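Local coordinates for LPXTG cell wall surface protein (Streptococcus gordonii, PDB 4IGB) that probably serves as a cell-wall-anchored surface adhesin, of which this chain is the N-terminal part, comprising the N1 and N2 domains, at residues F94-I97 with K103-D106; A178-A183 with L190-K195; A261-S266 with Y286-D291. All blocks are in the same frame, centred on the assembly; numbering follows the deposited sequence.

Contact 1. Residues F94-I97 with K103-D106; sequences FTNI and KQVD
Thr95, Asn96 and Ile97 meet Gln104, Val105 and Asp106 near the turn of an antiparallel beta hairpin in the N-terminal domain, where the pairing is irregular. Val105 is bonded through its backbone to both Ile97 and Gly98, which is consistent with a bulge, and Asn96 departs from strand geometry with a positive phi (56°). Ile97 N donates to Val105 O at 2.8 Å, whereas Asn96 N, turned the wrong way for that carbonyl, goes to the side chain of Asp106. Asn96 N meets Asp106 OD1 at 2.8 Å, nearly in line with the C-O bond and with an almost straight N-H (178°). On its syn lone pair Asp106 OD1 also accepts from Gln104 NE2 at 3.0 Å, the oxygen lying in the plane of the Gln104 amide. Two donors thus hold the carboxylate oxygen over the distorted strand. Gln104 reaches it with an extended chain, its CG anti to the backbone N, and this lays its amide against that of Asn96, stacked with the planes 28° apart; Asn96 CB is 3.7 Å from Gln104 NE2. Towards the core side, Ile97 CD1 rests on Val105 CG1 at 3.7 Å. The hairpin belongs to the eight-stranded antiparallel sheet: beyond strand 103-118 lies strand 170-182, whose Ile180 is touched by both Ile97 and Val105. Strand 84-100 is met on its other edge by backbone bonds between Thr95 and Asn37 and between Ile97 and Asn32, while Ile97 touches Phe31.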
ATOM      1  N   PHE B  94      13.388  -4.296   0.809  1.00 18.02           N
ATOM      2  CA  PHE B  94      12.972  -5.548   0.200  1.00 13.85           C
ATOM      3  C   PHE B  94      13.037  -5.359  -1.299  1.00 15.12           C
ATOM      4  O   PHE B  94      12.308  -4.552  -1.849  1.00 16.15           O
ATOM      5  CB  PHE B  94      11.556  -5.943   0.631  1.00 17.11           C
ATOM      6  CG  PHE B  94      11.417  -6.188   2.103  1.00 13.61           C
ATOM      7  CD1 PHE B  94      11.454  -7.476   2.612  1.00 16.91           C
ATOM      8  CD2 PHE B  94      11.233  -5.128   2.980  1.00 19.47           C
ATOM      9  CE1 PHE B  94      11.330  -7.705   3.984  1.00 17.21           C
ATOM     10  CE2 PHE B  94      11.116  -5.342   4.355  1.00 20.11           C
ATOM     11  CZ  PHE B  94      11.157  -6.639   4.853  1.00 20.82           C
ATOM     12  N   THR B  95      13.927  -6.097  -1.957  1.00 16.65           N
ATOM     13  CA  THR B  95      14.153  -5.922  -3.386  1.00 20.10           C
ATOM     14  C   THR B  95      13.294  -6.858  -4.250  1.00 20.92           C
ATOM     15  O   THR B  95      13.220  -8.056  -3.998  1.00 24.33           O
ATOM     16  CB  THR B  95      15.646  -6.145  -3.756  1.00 21.29           C
ATOM     17  OG1 THR B  95      16.472  -5.252  -3.002  1.00 20.82           O
ATOM     18  CG2 THR B  95      15.873  -5.882  -5.242  1.00 17.53           C
ATOM     19  N   ASN B  96      12.694  -6.306  -5.300  1.00 21.32           N
ATOM     20  CA  ASN B  96      11.870  -7.081  -6.218  1.00 16.15           C
ATOM     21  C   ASN B  96      10.749  -7.814  -5.492  1.00 18.77           C
ATOM     22  O   ASN B  96      10.743  -9.042  -5.422  1.00 20.31           O
ATOM     23  CB  ASN B  96      12.719  -8.079  -7.012  1.00 11.54           C
ATOM     24  CG  ASN B  96      11.944  -8.708  -8.139  1.00 26.59           C
ATOM     25  OD1 ASN B  96      10.874  -8.216  -8.507  1.00 24.71           O
ATOM     26  ND2 ASN B  96      12.465  -9.802  -8.691  1.00 21.46           N
ATOM     27  N   ILE B  97       9.808  -7.044  -4.958  1.00 17.16           N
ATOM     28  CA  ILE B  97       8.714  -7.577  -4.164  1.00 21.90           C
ATOM     29  C   ILE B  97       7.554  -7.920  -5.072  1.00 25.68           C
ATOM     30  O   ILE B  97       6.540  -8.457  -4.624  1.00 16.99           O
ATOM     31  CB  ILE B  97       8.232  -6.551  -3.112  1.00 25.67           C
ATOM     32  CG1 ILE B  97       7.525  -5.373  -3.782  1.00 19.32           C
ATOM     33  CG2 ILE B  97       9.399  -6.074  -2.235  1.00 13.58           C
ATOM     34  CD1 ILE B  97       7.177  -4.252  -2.799  1.00 17.62           C
ATOM     35  N   LYS B 103       6.851  -3.153 -14.455  1.00 25.12           N
ATOM     36  CA  LYS B 103       7.969  -2.608 -13.674  1.00 26.89           C
ATOM     37  C   LYS B 103       8.233  -3.352 -12.362  1.00 25.43           C
ATOM     38  O   LYS B 103       7.306  -3.679 -11.615  1.00 19.17           O
ATOM     39  CB  LYS B 103       7.720  -1.127 -13.360  1.00 22.40           C
ATOM     40  CG  LYS B 103       7.652  -0.210 -14.588  1.00 31.48           C
ATOM     41  CD  LYS B 103       7.196   1.190 -14.170  1.00 27.40           C
ATOM     42  CE  LYS B 103       7.566   2.241 -15.200  1.00 30.84           C
ATOM     43  NZ  LYS B 103       6.970   3.555 -14.801  1.00 42.97           N
ATOM     44  N   GLN B 104       9.505  -3.598 -12.072  1.00 21.17           N
ATOM     45  CA  GLN B 104       9.885  -4.131 -10.768  1.00 22.59           C
ATOM     46  C   GLN B 104       9.664  -3.101  -9.652  1.00 21.09           C
ATOM     47  O   GLN B 104      10.014  -1.914  -9.787  1.00 18.23           O
ATOM     48  CB  GLN B 104      11.342  -4.588 -10.765  1.00 16.08           C
ATOM     49  CG  GLN B 104      11.879  -4.899  -9.373  1.00 20.77           C
ATOM     50  CD  GLN B 104      13.353  -5.277  -9.396  1.00 30.29           C
ATOM     51  OE1 GLN B 104      13.834  -5.858 -10.370  1.00 28.40           O
ATOM     52  NE2 GLN B 104      14.079  -4.937  -8.328  1.00 20.90           N
ATOM     53  N   VAL B 105       9.096  -3.580  -8.548  1.00 17.30           N
ATOM     54  CA  VAL B 105       8.805  -2.758  -7.382  1.00 20.90           C
ATOM     55  C   VAL B 105       9.667  -3.201  -6.213  1.00 17.78           C
ATOM     56  O   VAL B 105       9.849  -4.401  -5.982  1.00 18.82           O
ATOM     57  CB  VAL B 105       7.309  -2.846  -6.984  1.00 20.49           C
ATOM     58  CG1 VAL B 105       7.019  -1.993  -5.742  1.00 17.12           C
ATOM     59  CG2 VAL B 105       6.425  -2.410  -8.145  1.00 13.59           C
ATOM     60  N   ASP B 106      10.219  -2.224  -5.499  1.00 20.52           N
ATOM     61  CA  ASP B 106      10.941  -2.468  -4.247  1.00 20.53           C
ATOM     62  C   ASP B 106      10.206  -1.866  -3.058  1.00 18.18           C
ATOM     63  O   ASP B 106       9.438  -0.918  -3.213  1.00 18.14           O
ATOM     64  CB  ASP B 106      12.356  -1.878  -4.289  1.00 15.63           C
ATOM     65  CG  ASP B 106      13.168  -2.380  -5.464  1.00 19.91           C
ATOM     66  OD1 ASP B 106      13.074  -3.575  -5.804  1.00 17.91           O
ATOM     67  OD2 ASP B 106      13.888  -1.561  -6.064  1.00 24.10           O
TER

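Contact 2. Residues A178-A183 with L190-K195. With SO4 (sulfate ion), chain J.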
ATOM      1  N   ALA B 178       6.928   2.963   5.628  1.00 16.06           N
ATOM      2  CA  ALA B 178       7.001   1.982   4.571  1.00 15.56           C
ATOM      3  C   ALA B 178       6.792   2.712   3.264  1.00 17.11           C
ATOM      4  O   ALA B 178       6.002   3.655   3.181  1.00 14.32           O
ATOM      5  CB  ALA B 178       5.930   0.906   4.755  1.00 15.27           C
ATOM      6  N   GLU B 179       7.496   2.268   2.234  1.00 20.07           N
ATOM      7  CA  GLU B 179       7.408   2.911   0.936  1.00 13.51           C
ATOM      8  C   GLU B 179       7.660   1.884  -0.143  1.00 16.06           C
ATOM      9  O   GLU B 179       8.549   1.043  -0.010  1.00 18.41           O
ATOM     10  CB  GLU B 179       8.432   4.051   0.815  1.00 14.80           C
ATOM     11  CG  GLU B 179       8.363   4.786  -0.520  1.00 21.47           C
ATOM     12  CD  GLU B 179       9.548   5.720  -0.754  1.00 32.29           C
ATOM     13  OE1 GLU B 179      10.119   6.235   0.216  1.00 45.77           O
ATOM     14  OE2 GLU B 179       9.921   5.932  -1.919  1.00 46.16           O
ATOM     15  N   ILE B 180       6.869   1.956  -1.207  1.00 15.06           N
ATOM     16  CA  ILE B 180       7.097   1.150  -2.400  1.00 16.23           C
ATOM     17  C   ILE B 180       7.561   2.071  -3.525  1.00 20.71           C
ATOM     18  O   ILE B 180       7.158   3.228  -3.592  1.00 17.28           O
ATOM     19  CB  ILE B 180       5.843   0.378  -2.825  1.00 17.44           C
ATOM     20  CG1 ILE B 180       4.611   1.300  -2.856  1.00 15.33           C
ATOM     21  CG2 ILE B 180       5.614  -0.767  -1.860  1.00 18.67           C
ATOM     22  CD1 ILE B 180       3.328   0.617  -3.407  1.00 17.85           C
ATOM     23  N   ARG B 181       8.395   1.543  -4.414  1.00 16.74           N
ATOM     24  CA  ARG B 181       9.141   2.367  -5.356  1.00 21.97           C
ATOM     25  C   ARG B 181       9.450   1.534  -6.591  1.00 18.42           C
ATOM     26  O   ARG B 181       9.885   0.394  -6.462  1.00 17.29           O
ATOM     27  CB  ARG B 181      10.460   2.752  -4.669  1.00 24.30           C
ATOM     28  CG  ARG B 181      11.104   4.013  -5.120  1.00 40.40           C
ATOM     29  CD  ARG B 181      12.440   4.223  -4.385  1.00 36.01           C
ATOM     30  NE  ARG B 181      12.298   4.711  -3.012  1.00 27.32           N
ATOM     31  CZ  ARG B 181      13.328   4.878  -2.183  1.00 32.68           C
ATOM     32  NH1 ARG B 181      14.565   4.590  -2.587  1.00 24.63           N
ATOM     33  NH2 ARG B 181      13.135   5.327  -0.955  1.00 31.67           N
ATOM     34  N   TYR B 182       9.229   2.075  -7.788  1.00 17.89           N
ATOM     35  CA  TYR B 182       9.744   1.408  -8.972  1.00 12.52           C
ATOM     36  C   TYR B 182      11.288   1.388  -8.956  1.00 18.09           C
ATOM     37  O   TYR B 182      11.946   2.422  -8.793  1.00 19.47           O
ATOM     38  CB  TYR B 182       9.241   2.082 -10.255  1.00 20.32           C
ATOM     39  CG  TYR B 182       7.750   1.945 -10.514  1.00 17.67           C
ATOM     40  CD1 TYR B 182       7.117   0.717 -10.417  1.00 17.86           C
ATOM     41  CD2 TYR B 182       6.978   3.059 -10.839  1.00 15.07           C
ATOM     42  CE1 TYR B 182       5.749   0.597 -10.653  1.00 19.88           C
ATOM     43  CE2 TYR B 182       5.617   2.954 -11.074  1.00 20.10           C
ATOM     44  CZ  TYR B 182       5.001   1.714 -10.982  1.00 28.74           C
ATOM     45  OH  TYR B 182       3.637   1.594 -11.217  1.00 21.49           O
ATOM     46  N   ALA B 183      11.858   0.216  -9.179  1.00 16.45           N
ATOM     47  CA  ALA B 183      13.303   0.080  -9.204  1.00 17.93           C
ATOM     48  C   ALA B 183      13.910   0.887 -10.346  1.00 20.00           C
ATOM     49  O   ALA B 183      15.022   1.384 -10.222  1.00 21.97           O
ATOM     50  CB  ALA B 183      13.698  -1.384  -9.320  1.00 16.60           C
ATOM     51  N   LEU B 190       1.903   4.144  -7.703  1.00 18.50           N
ATOM     52  CA  LEU B 190       1.231   3.183  -6.825  1.00 14.58           C
ATOM     53  C   LEU B 190       0.828   3.808  -5.504  1.00 18.24           C
ATOM     54  O   LEU B 190       1.566   4.610  -4.937  1.00 18.62           O
ATOM     55  CB  LEU B 190       2.132   1.981  -6.560  1.00 13.67           C
ATOM     56  CG  LEU B 190       2.653   1.250  -7.800  1.00 18.08           C
ATOM     57  CD1 LEU B 190       3.595   0.127  -7.410  1.00 18.87           C
ATOM     58  CD2 LEU B 190       1.485   0.720  -8.650  1.00 21.06           C
ATOM     59  N   LYS B 191      -0.346   3.426  -5.009  1.00 19.40           N
ATOM     60  CA  LYS B 191      -0.831   3.928  -3.727  1.00 17.42           C
ATOM     61  C   LYS B 191      -0.739   2.835  -2.674  1.00 17.42           C
ATOM     62  O   LYS B 191      -1.487   1.850  -2.698  1.00 18.17           O
ATOM     63  CB  LYS B 191      -2.262   4.469  -3.858  1.00 15.07           C
ATOM     64  CG  LYS B 191      -2.382   5.609  -4.878  1.00 18.44           C
ATOM     65  CD  LYS B 191      -1.477   6.793  -4.546  1.00 10.76           C
ATOM     66  CE  LYS B 191      -1.411   7.741  -5.742  1.00 18.35           C
ATOM     67  NZ  LYS B 191      -0.368   8.797  -5.581  1.00 21.92           N
ATOM     68  N   LEU B 192       0.185   3.012  -1.744  1.00 15.27           N
ATOM     69  CA  LEU B 192       0.463   1.974  -0.774  1.00 16.90           C
ATOM     70  C   LEU B 192      -0.777   1.656   0.034  1.00 12.43           C
ATOM     71  O   LEU B 192      -1.431   2.548   0.537  1.00 17.77           O
ATOM     72  CB  LEU B 192       1.564   2.416   0.183  1.00 14.77           C
ATOM     73  CG  LEU B 192       1.821   1.412   1.295  1.00 16.38           C
ATOM     74  CD1 LEU B 192       2.330   0.086   0.718  1.00  9.22           C
ATOM     75  CD2 LEU B 192       2.810   1.992   2.319  1.00 15.13           C
ATOM     76  N   VAL B 193      -1.075   0.374   0.182  1.00 16.27           N
ATOM     77  CA  VAL B 193      -2.146  -0.051   1.070  1.00 18.45           C
ATOM     78  C   VAL B 193      -1.604  -0.858   2.240  1.00 16.49           C
ATOM     79  O   VAL B 193      -0.699  -1.688   2.085  1.00 15.22           O
ATOM     80  CB  VAL B 193      -3.222  -0.863   0.319  1.00 18.32           C
ATOM     81  CG1 VAL B 193      -4.201  -1.520   1.298  1.00 14.56           C
ATOM     82  CG2 VAL B 193      -3.941   0.030  -0.671  1.00 12.60           C
ATOM     83  N   MET B 194      -2.138  -0.583   3.421  1.00 14.52           N
ATOM     84  CA  MET B 194      -1.833  -1.382   4.595  1.00 16.94           C
ATOM     85  C   MET B 194      -3.123  -1.937   5.186  1.00 19.48           C
ATOM     86  O   MET B 194      -4.179  -1.307   5.098  1.00 20.42           O
ATOM     87  CB  MET B 194      -1.073  -0.568   5.628  1.00 13.54           C
ATOM     88  CG  MET B 194       0.388  -0.285   5.226  1.00 18.03           C
ATOM     89  SD  MET B 194       1.406   0.328   6.592  1.00 24.83           S
ATOM     90  CE  MET B 194       1.644  -1.180   7.534  1.00 23.26           C
ATOM     91  N   LYS B 195      -3.038  -3.116   5.782  1.00 17.33           N
ATOM     92  CA  LYS B 195      -4.220  -3.739   6.366  1.00 24.81           C
ATOM     93  C   LYS B 195      -3.901  -4.343   7.734  1.00 21.97           C
ATOM     94  O   LYS B 195      -3.670  -5.540   7.849  1.00 26.15           O
ATOM     95  CB  LYS B 195      -4.778  -4.799   5.417  1.00 19.33           C
ATOM     96  CG  LYS B 195      -6.042  -5.496   5.938  1.00 24.54           C
ATOM     97  CD  LYS B 195      -6.557  -6.524   4.942  1.00 20.03           C
ATOM     98  CE  LYS B 195      -5.577  -7.651   4.731  1.00 29.92           C
ATOM     99  NZ  LYS B 195      -5.327  -8.380   5.984  1.00 36.14           N
TER
HETATM  100  S   SO4 J 501      -3.703 -11.351   3.602  0.65 51.83           S
HETATM  101  O1  SO4 J 501      -4.946 -11.440   4.364  0.65 79.59           O
HETATM  102  O2  SO4 J 501      -2.778 -10.467   4.290  0.65 48.30           O
HETATM  103  O3  SO4 J 501      -4.002 -10.832   2.269  0.65 38.72           O
HETATM  104  O4  SO4 J 501      -3.082 -12.673   3.509  0.65 55.24           O
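Leu190 lies against both Ile180 and Tyr182, and Leu192 fills in beside Ala178, mainly by apolar packing between buried side chains. Ile180 crosses Leu190 at about a right angle and puts its CD1 3.6 Å from Leu190 CB; its CG1 sits between the backbone N and the carbonyl carbon (chi1 48°), which carries the end of the chain over to the opposite segment. Tyr182 also crosses Leu190 at about a right angle. Both methyls and CG of Leu190 lie obliquely against the phenol end, with Tyr182 CE1 3.9 Å from Leu190 CD1 and Tyr182 OH 3.5 Å from Leu190 CD2. That hydroxyl is itself hydrogen-bonded to Asp189 OD1, so the ring is held to the residue just before the segment it packs on. Further along, Leu192 CD2 comes within 3.7 Å of Ala178 O and 4.1 Å of Ala178 CB. On the reverse side of strand 178-182, Glu179 and Arg181 form a salt bridge, Arg181 NE to Glu179 OE2 at 2.9 Å. At the far end, Lys195 NZ bonds Asn255 OD1 and, weakly, a sulfate, probably from the crystallisation liquor. Strand 170-182 runs in the eight-stranded sheet between 103-118 and 268-274, and this packing brings it against the chain leading into 193-194, an outer strand of the five-stranded mixed sheet; Leu285 and Ile287 of strand 280-287 pack on Ala178 and Ile180.

Contact 3. Residues A261-S266 with Y286-D291; sequences ALRSNS and YIEKID. With SO4 (sulfate ion), chain J.
Arg263 and Glu288 carry this contact alone, as a buried, side-on salt bridge between two backbones that stay well apart, their nearest CA atoms being 8.1 Å from each other at Arg263 and Ile287. The guanidinium offers two nitrogens, one to each carboxylate oxygen. Arg263 NE meets Glu288 OE2 on its syn lone pair at a short 2.6 Å, with the acceptor tilted 16° from the guanidinium plane; Arg263 NH2 reaches Glu288 OE1 at 2.8 Å, nearly in that plane. The two flat groups are close to coplanar, 27° apart, so the pair of bonds fixes the rotation of both. A bend at chi3 (-66°) swings the guanidinium aside from the line of the arginine chain, and the methylene CG of Arg263 also passes 3.4 Å from Glu288 OE2. Further partners complete the site: Arg263 NH1 forms a salt bridge with Asp418 and a hydrogen bond with Asn221, and Glu288 OE1 accepts from the backbone N of Leu327. The buried guanidinium is thus shared by two carboxylates, which probably offset its charge, and the network probably helps to join the N-terminal and N2 domains, since Asp418 and Leu327 belong to the latter. Where strand 261-264 ends, Ser264 OG accepts from Ser266 N at 2.8 Å in an ST turn. Strand 261-264 runs between 220-226 and 193-194 in the five-stranded mixed sheet, and Val193 packs on both Arg263 and Glu288. Glu288 lies just past the end of strand 280-287 of the six-stranded sheet, and Leu420 of strand 420-423 touches both side chains.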
ATOM      1  N   ALA B 261      -8.462  -1.338   6.586  1.00 18.35           N
ATOM      2  CA  ALA B 261      -7.669  -1.152   5.382  1.00 18.15           C
ATOM      3  C   ALA B 261      -7.495   0.328   5.091  1.00 20.24           C
ATOM      4  O   ALA B 261      -8.443   1.110   5.203  1.00 19.71           O
ATOM      5  CB  ALA B 261      -8.304  -1.857   4.188  1.00 16.73           C
ATOM      6  N   LEU B 262      -6.280   0.690   4.701  1.00 13.29           N
ATOM      7  CA  LEU B 262      -5.888   2.080   4.473  1.00 15.53           C
ATOM      8  C   LEU B 262      -5.166   2.213   3.137  1.00 17.80           C
ATOM      9  O   LEU B 262      -4.163   1.519   2.888  1.00 19.38           O
ATOM     10  CB  LEU B 262      -4.955   2.551   5.596  1.00 14.93           C
ATOM     11  CG  LEU B 262      -5.470   2.464   7.041  1.00 18.86           C
ATOM     12  CD1 LEU B 262      -4.420   1.923   7.977  1.00 26.01           C
ATOM     13  CD2 LEU B 262      -5.915   3.844   7.528  1.00 15.69           C
ATOM     14  N   ARG B 263      -5.688   3.081   2.278  1.00 12.97           N
ATOM     15  CA  ARG B 263      -5.042   3.418   1.019  1.00 13.26           C
ATOM     16  C   ARG B 263      -4.409   4.800   1.150  1.00 15.98           C
ATOM     17  O   ARG B 263      -5.102   5.779   1.402  1.00 14.36           O
ATOM     18  CB  ARG B 263      -6.047   3.411  -0.131  1.00 14.61           C
ATOM     19  CG  ARG B 263      -5.486   3.997  -1.443  1.00 17.97           C
ATOM     20  CD  ARG B 263      -6.583   4.563  -2.313  1.00 18.36           C
ATOM     21  NE  ARG B 263      -7.509   3.548  -2.824  1.00 17.52           N
ATOM     22  CZ  ARG B 263      -8.700   3.850  -3.337  1.00 23.49           C
ATOM     23  NH1 ARG B 263      -9.096   5.123  -3.375  1.00 19.46           N
ATOM     24  NH2 ARG B 263      -9.493   2.894  -3.809  1.00 19.88           N
ATOM     25  N   SER B 264      -3.087   4.863   1.030  1.00 14.55           N
ATOM     26  CA  SER B 264      -2.357   6.127   1.139  1.00 19.96           C
ATOM     27  C   SER B 264      -2.648   7.104  -0.005  1.00 19.50           C
ATOM     28  O   SER B 264      -3.115   6.717  -1.068  1.00 14.83           O
ATOM     29  CB  SER B 264      -0.842   5.875   1.219  1.00 11.67           C
ATOM     30  OG  SER B 264      -0.117   7.102   1.236  1.00 16.23           O
ATOM     31  N   ASN B 265      -2.369   8.382   0.232  1.00 17.18           N
ATOM     32  CA  ASN B 265      -2.297   9.359  -0.848  1.00 14.86           C
ATOM     33  C   ASN B 265      -1.084   9.136  -1.752  1.00 19.10           C
ATOM     34  O   ASN B 265      -1.027   9.677  -2.862  1.00 17.75           O
ATOM     35  CB  ASN B 265      -2.211  10.785  -0.276  1.00 19.15           C
ATOM     36  CG  ASN B 265      -3.534  11.275   0.256  1.00 24.65           C
ATOM     37  OD1 ASN B 265      -4.586  10.835  -0.201  1.00 18.89           O
ATOM     38  ND2 ASN B 265      -3.491  12.193   1.223  1.00 19.01           N
ATOM     39  N   SER B 266      -0.096   8.377  -1.271  1.00 11.54           N
ATOM     40  CA  SER B 266       1.175   8.257  -2.003  1.00 13.04           C
ATOM     41  C   SER B 266       1.676   6.825  -2.014  1.00 16.03           C
ATOM     42  O   SER B 266       0.942   5.889  -1.668  1.00 13.13           O
ATOM     43  CB  SER B 266       2.252   9.158  -1.385  1.00 11.54           C
ATOM     44  OG  SER B 266       2.622   8.696  -0.090  1.00 16.93           O
ATOM     45  N   TYR B 286       0.596  -3.816   0.486  1.00 18.00           N
ATOM     46  CA  TYR B 286      -0.307  -4.153  -0.603  1.00 16.96           C
ATOM     47  C   TYR B 286      -0.473  -2.997  -1.585  1.00 26.27           C
ATOM     48  O   TYR B 286      -0.099  -1.850  -1.300  1.00 18.30           O
ATOM     49  CB  TYR B 286      -1.688  -4.486  -0.055  1.00 16.42           C
ATOM     50  CG  TYR B 286      -1.742  -5.486   1.080  1.00 17.93           C
ATOM     51  CD1 TYR B 286      -2.134  -6.804   0.853  1.00 16.48           C
ATOM     52  CD2 TYR B 286      -1.442  -5.109   2.386  1.00 18.07           C
ATOM     53  CE1 TYR B 286      -2.199  -7.725   1.892  1.00 11.59           C
ATOM     54  CE2 TYR B 286      -1.516  -6.029   3.437  1.00 14.54           C
ATOM     55  CZ  TYR B 286      -1.888  -7.332   3.176  1.00 15.07           C
ATOM     56  OH  TYR B 286      -1.959  -8.235   4.215  1.00 24.20           O
ATOM     57  N   ILE B 287      -1.045  -3.318  -2.738  1.00 15.31           N
ATOM     58  CA  ILE B 287      -1.701  -2.333  -3.573  1.00 18.64           C
ATOM     59  C   ILE B 287      -2.981  -2.949  -4.105  1.00 21.51           C
ATOM     60  O   ILE B 287      -3.130  -4.181  -4.165  1.00 16.84           O
ATOM     61  CB  ILE B 287      -0.854  -1.892  -4.794  1.00 20.69           C
ATOM     62  CG1 ILE B 287      -0.503  -3.100  -5.665  1.00 22.46           C
ATOM     63  CG2 ILE B 287       0.391  -1.133  -4.357  1.00 14.79           C
ATOM     64  CD1 ILE B 287       0.100  -2.724  -7.015  1.00 19.51           C
ATOM     65  N   GLU B 288      -3.901  -2.085  -4.504  1.00 18.84           N
ATOM     66  CA  GLU B 288      -5.128  -2.533  -5.137  1.00 21.28           C
ATOM     67  C   GLU B 288      -4.830  -2.949  -6.568  1.00 19.55           C
ATOM     68  O   GLU B 288      -3.776  -2.613  -7.106  1.00 26.22           O
ATOM     69  CB  GLU B 288      -6.177  -1.427  -5.057  1.00 15.56           C
ATOM     70  CG  GLU B 288      -6.536  -1.113  -3.608  1.00 15.65           C
ATOM     71  CD  GLU B 288      -7.095   0.286  -3.415  1.00 24.67           C
ATOM     72  OE1 GLU B 288      -8.336   0.400  -3.349  1.00 17.26           O
ATOM     73  OE2 GLU B 288      -6.295   1.266  -3.328  1.00 19.29           O
ATOM     74  N   LYS B 289      -5.747  -3.698  -7.171  1.00 30.02           N
ATOM     75  CA  LYS B 289      -5.526  -4.294  -8.493  1.00 26.39           C
ATOM     76  C   LYS B 289      -6.271  -3.593  -9.610  1.00 25.87           C
ATOM     77  O   LYS B 289      -7.490  -3.448  -9.553  1.00 25.10           O
ATOM     78  CB  LYS B 289      -5.980  -5.760  -8.501  1.00 32.82           C
ATOM     79  CG  LYS B 289      -4.938  -6.772  -8.070  1.00 45.10           C
ATOM     80  CD  LYS B 289      -5.407  -8.193  -8.390  1.00 48.21           C
ATOM     81  CE  LYS B 289      -4.594  -9.225  -7.626  1.00 50.71           C
ATOM     82  NZ  LYS B 289      -5.165 -10.602  -7.764  1.00 59.03           N
ATOM     83  N   ILE B 290      -5.544  -3.165 -10.634  1.00 26.05           N
ATOM     84  CA  ILE B 290      -6.185  -2.776 -11.887  1.00 28.89           C
ATOM     85  C   ILE B 290      -5.601  -3.706 -12.925  1.00 24.07           C
ATOM     86  O   ILE B 290      -4.579  -3.417 -13.537  1.00 27.08           O
ATOM     87  CB  ILE B 290      -5.962  -1.280 -12.264  1.00 34.33           C
ATOM     88  CG1 ILE B 290      -6.667  -0.363 -11.260  1.00 26.52           C
ATOM     89  CG2 ILE B 290      -6.508  -0.979 -13.673  1.00 28.15           C
ATOM     90  CD1 ILE B 290      -6.381   1.122 -11.467  1.00 20.81           C
ATOM     91  N   ASP B 291      -6.251  -4.849 -13.095  1.00 22.60           N
ATOM     92  CA  ASP B 291      -5.671  -5.940 -13.854  1.00 28.70           C
ATOM     93  C   ASP B 291      -6.787  -6.748 -14.511  1.00 28.05           C
ATOM     94  O   ASP B 291      -7.651  -7.291 -13.829  1.00 27.63           O
ATOM     95  CB  ASP B 291      -4.825  -6.804 -12.916  1.00 36.42           C
ATOM     96  CG  ASP B 291      -4.421  -8.137 -13.531  1.00 47.65           C
ATOM     97  OD1 ASP B 291      -4.370  -8.246 -14.774  1.00 52.35           O
ATOM     98  OD2 ASP B 291      -4.142  -9.086 -12.761  1.00 54.48           O
TER
HETATM   99  S   SO4 J 501      -3.703 -11.351   3.602  0.65 51.83           S
HETATM  100  O1  SO4 J 501      -4.946 -11.440   4.364  0.65 79.59           O
HETATM  101  O2  SO4 J 501      -2.778 -10.467   4.290  0.65 48.30           O
HETATM  102  O3  SO4 J 501      -4.002 -10.832   2.269  0.65 38.72           O
HETATM  103  O4  SO4 J 501      -3.082 -12.673   3.509  0.65 55.24           O

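From the N terminus the three contacts follow in series, neither nested nor crossing. Contact 1 closes the tight turn of a hairpin, contact 2 the short loop after strand 170-182, and contact 3 a longer excursion that includes strand 268-274 and most of strand 280-287. Contacts 1 and 2 meet as neighbouring strands of the eight-stranded sheet, with Asp106 N 2.8 Å from Arg181 O. Contact 2 passes on to contact 3 through Val193 N, 2.8 Å from Tyr286 O, and through Leu192 O and Ser264 N. Together they run from one sheet's hairpin, through the domain interior, to the junction with the N2 domain.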